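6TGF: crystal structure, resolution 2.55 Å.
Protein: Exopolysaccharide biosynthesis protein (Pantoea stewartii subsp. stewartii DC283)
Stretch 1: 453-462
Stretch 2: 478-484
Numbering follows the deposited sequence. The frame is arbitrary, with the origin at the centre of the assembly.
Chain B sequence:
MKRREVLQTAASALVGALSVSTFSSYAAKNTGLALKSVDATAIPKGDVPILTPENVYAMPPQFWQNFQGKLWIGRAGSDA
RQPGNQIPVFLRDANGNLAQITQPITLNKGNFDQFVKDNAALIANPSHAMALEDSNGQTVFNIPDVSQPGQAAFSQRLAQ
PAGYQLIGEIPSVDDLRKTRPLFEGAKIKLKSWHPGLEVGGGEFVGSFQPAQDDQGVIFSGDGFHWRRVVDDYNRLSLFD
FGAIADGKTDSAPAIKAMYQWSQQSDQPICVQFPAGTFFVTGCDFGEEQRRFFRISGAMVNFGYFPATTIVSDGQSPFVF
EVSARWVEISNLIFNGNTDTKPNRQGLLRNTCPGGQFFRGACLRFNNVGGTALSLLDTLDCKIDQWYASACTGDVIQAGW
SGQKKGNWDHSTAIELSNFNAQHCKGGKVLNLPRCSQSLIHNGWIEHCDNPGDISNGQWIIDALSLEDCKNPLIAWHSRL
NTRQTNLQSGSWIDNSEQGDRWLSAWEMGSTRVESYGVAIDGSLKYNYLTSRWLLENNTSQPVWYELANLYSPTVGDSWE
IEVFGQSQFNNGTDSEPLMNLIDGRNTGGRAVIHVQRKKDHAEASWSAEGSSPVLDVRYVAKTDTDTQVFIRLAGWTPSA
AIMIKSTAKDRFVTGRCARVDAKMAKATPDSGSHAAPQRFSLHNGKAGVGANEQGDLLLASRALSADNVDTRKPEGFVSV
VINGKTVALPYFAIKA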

# COMPACT_ATOMS: atom_id res chain seq x y z
N ASP B 453 9.13 22.02 1.22
CA ASP B 453 10.53 21.76 1.62
C ASP B 453 10.68 20.32 2.10
O ASP B 453 10.06 19.98 3.13
N ILE B 454 11.46 19.51 1.38
CA ILE B 454 11.89 18.14 1.80
C ILE B 454 13.42 18.08 1.74
O ILE B 454 13.97 16.99 1.47
N SER B 455 14.09 19.21 2.01
CA SER B 455 15.57 19.37 1.98
C SER B 455 16.21 18.53 3.09
O SER B 455 15.52 18.26 4.10
N ASN B 456 17.47 18.12 2.90
CA ASN B 456 18.29 17.37 3.89
C ASN B 456 17.57 16.07 4.29
O ASN B 456 17.81 15.60 5.42
N GLY B 457 16.75 15.52 3.40
CA GLY B 457 15.89 14.35 3.68
C GLY B 457 16.44 13.07 3.07
O GLY B 457 17.56 13.10 2.51
N GLN B 458 15.67 11.99 3.20
CA GLN B 458 15.92 10.67 2.55
C GLN B 458 14.55 10.09 2.15
O GLN B 458 13.84 9.59 3.05
N TRP B 459 14.21 10.17 0.86
CA TRP B 459 12.85 9.91 0.34
C TRP B 459 12.89 8.88 -0.80
O TRP B 459 13.72 9.04 -1.71
N ILE B 460 12.03 7.86 -0.72
CA ILE B 460 11.50 7.13 -1.90
C ILE B 460 10.29 7.92 -2.41
O ILE B 460 9.39 8.20 -1.59
N ILE B 461 10.28 8.30 -3.69
CA ILE B 461 9.18 9.09 -4.32
C ILE B 461 8.73 8.37 -5.59
O ILE B 461 9.40 8.51 -6.63
N ASP B 462 7.62 7.62 -5.50
CA ASP B 462 6.94 6.96 -6.64
C ASP B 462 5.69 7.76 -7.01
O ASP B 462 4.88 8.05 -6.10
N SER B 478 18.98 16.68 -0.43
CA SER B 478 17.99 15.62 -0.12
C SER B 478 18.35 14.34 -0.90
O SER B 478 18.57 14.44 -2.12
N ARG B 479 18.39 13.21 -0.20
CA ARG B 479 18.77 11.88 -0.77
C ARG B 479 17.53 11.23 -1.38
O ARG B 479 16.82 10.50 -0.66
N LEU B 480 17.27 11.49 -2.67
CA LEU B 480 16.03 11.07 -3.37
C LEU B 480 16.26 9.74 -4.09
O LEU B 480 17.38 9.51 -4.59
N ASN B 481 15.22 8.90 -4.14
CA ASN B 481 15.19 7.59 -4.84
C ASN B 481 13.83 7.48 -5.54
O ASN B 481 12.87 7.01 -4.89
N THR B 482 13.73 7.92 -6.79
CA THR B 482 12.45 8.33 -7.44
C THR B 482 12.14 7.45 -8.66
O THR B 482 13.08 6.97 -9.31
N ARG B 483 10.84 7.27 -8.94
CA ARG B 483 10.31 6.66 -10.19
C ARG B 483 9.08 7.43 -10.66
O ARG B 483 8.25 7.80 -9.81
N GLN B 484 8.98 7.66 -11.98
CA GLN B 484 7.78 8.19 -12.67
C GLN B 484 7.36 9.53 -12.05
O GLN B 484 6.17 9.68 -11.70

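Strands 458-462 and 479-483 run parallel. Like any β strand, each sends alternate side chains to the two faces of the sheet, and bridged residues share a face. D453 lies out of reach of stretch 2. Within stretch 1, D453 OD1 (chi1 t) accepts from S455 OG at 2.6 Å and from S455 N at 3.1 Å. I454 (chi1 p, chi2 t) starts sideways, but its tip reaches in, with I454 CD1 4.2 Å from L480 CD2. The carbonyl of I454 also receives the S478 hydroxyl, S478 OG to I454 O 2.7 Å; S478 has chi1 t. S455 (p) and N456 (m) point away. The N456 backbone still takes part: one water donates to N456 O at 3.1 Å and accepts from R479 NH2 at 2.7 Å.

G457 has no side chain; a CB here would clash with W459 NE1 and sit tight against S478 OG. G457 N gives S478 OG a weak hydrogen bond of 3.3 Å. G457 O accepts R479 N at 2.8 Å and, weakly, R479 NE at 3.5 Å. Q458 (t, t) shares a face with R479 (m, t, m). Q458 CB lies over one face of the R479 guanidinium, 3.4 Å from R479 NH2.

W459 (m, chi2 89°) points to the other face, with L480 (m, t). W459 CB is 4.1 Å from L480 CD2, and S478 OG lies at the ring edge, 3.8 Å from W459 CD1. I460 (m, t) returns to the Q458 face beside N481 (t); I460 CG1 is 4.4 Å from N481 CB. I461 (m, t) joins W459's face. I461 CD1 is 4.2 Å from L480 CD2, and I461 CB is 4.1 Å from T482 CG2; T482 is p. L480 CD2 thus meets I454, W459 and I461.

D462 (m) closes the contact with a salt bridge to R483 (m, t, m). R483 NE donates to D462 OD1 at 3.1 Å, and R483 NH2 to D462 OD2 at 3.2 Å.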

# COMPACT_ATOMS: atom_id res chain seq x y z
CB ASP B 453 10.97 22.76 2.70
CG ASP B 453 12.42 22.60 3.12
OD1 ASP B 453 13.23 22.15 2.29
OD2 ASP B 453 12.73 22.94 4.28
CB ILE B 454 11.22 17.05 0.94
CG1 ILE B 454 11.59 17.15 -0.54
CG2 ILE B 454 9.71 17.07 1.15
CD1 ILE B 454 11.37 15.88 -1.32
CB SER B 455 15.96 20.82 2.10
OG SER B 455 15.45 21.39 3.30
CB ASN B 456 18.61 18.24 5.11
CG ASN B 456 19.66 19.29 4.82
OD1 ASN B 456 20.76 18.97 4.36
ND2 ASN B 456 19.34 20.55 5.09
CB GLN B 458 16.67 9.73 3.50
CG GLN B 458 17.03 8.39 2.88
CD GLN B 458 17.60 7.43 3.90
OE1 GLN B 458 17.06 7.24 4.98
NE2 GLN B 458 18.71 6.80 3.54
CB TRP B 459 12.20 11.22 -0.15
CG TRP B 459 11.90 12.20 0.93
CD1 TRP B 459 12.73 13.18 1.41
CD2 TRP B 459 10.67 12.33 1.67
NE1 TRP B 459 12.10 13.90 2.39
CE2 TRP B 459 10.84 13.41 2.57
CE3 TRP B 459 9.45 11.65 1.65
CZ2 TRP B 459 9.83 13.81 3.44
CZ3 TRP B 459 8.45 12.04 2.52
CH2 TRP B 459 8.64 13.11 3.40
CB ILE B 460 11.13 5.67 -1.57
CG1 ILE B 460 12.36 4.83 -1.22
CG2 ILE B 460 10.33 5.04 -2.71
CD1 ILE B 460 12.05 3.44 -0.69
CB ILE B 461 9.64 10.54 -4.59
CG1 ILE B 461 10.24 11.18 -3.34
CG2 ILE B 461 8.48 11.36 -5.16
CD1 ILE B 461 10.68 12.62 -3.51
CB ASP B 462 6.54 5.52 -6.32
CG ASP B 462 7.71 4.56 -6.17
OD1 ASP B 462 8.76 4.80 -6.80
OD2 ASP B 462 7.55 3.58 -5.42
CB SER B 478 16.58 16.07 -0.41
OG SER B 478 15.65 15.28 0.31
CB ARG B 479 19.40 11.01 0.32
CG ARG B 479 20.61 11.63 1.00
CD ARG B 479 21.07 10.82 2.20
NE ARG B 479 20.21 10.98 3.36
CZ ARG B 479 20.25 10.22 4.45
NH1 ARG B 479 21.11 9.22 4.54
NH2 ARG B 479 19.42 10.46 5.45
CB LEU B 480 15.61 12.17 -4.36
CG LEU B 480 15.47 13.57 -3.78
CD1 LEU B 480 14.84 14.51 -4.79
CD2 LEU B 480 14.66 13.57 -2.49
CB ASN B 481 15.47 6.44 -3.86
CG ASN B 481 15.87 5.15 -4.53
OD1 ASN B 481 15.57 4.93 -5.70
ND2 ASN B 481 16.54 4.28 -3.80
CB THR B 482 12.47 9.81 -7.82
OG1 THR B 482 13.20 9.97 -9.04
CG2 THR B 482 13.09 10.69 -6.76
CB ARG B 483 9.93 5.19 -9.97
CG ARG B 483 11.11 4.27 -9.67
CD ARG B 483 10.69 2.81 -9.68
NE ARG B 483 9.67 2.55 -8.68
CZ ARG B 483 8.96 1.42 -8.59
NH1 ARG B 483 9.15 0.44 -9.46
NH2 ARG B 483 8.05 1.29 -7.64
CB GLN B 484 6.65 7.16 -12.63
CG GLN B 484 5.64 7.31 -13.75
CD GLN B 484 4.54 6.28 -13.69
OE1 GLN B 484 4.53 5.31 -14.44
NE2 GLN B 484 3.60 6.48 -12.78
O HOH W 1 17.73 12.54 5.88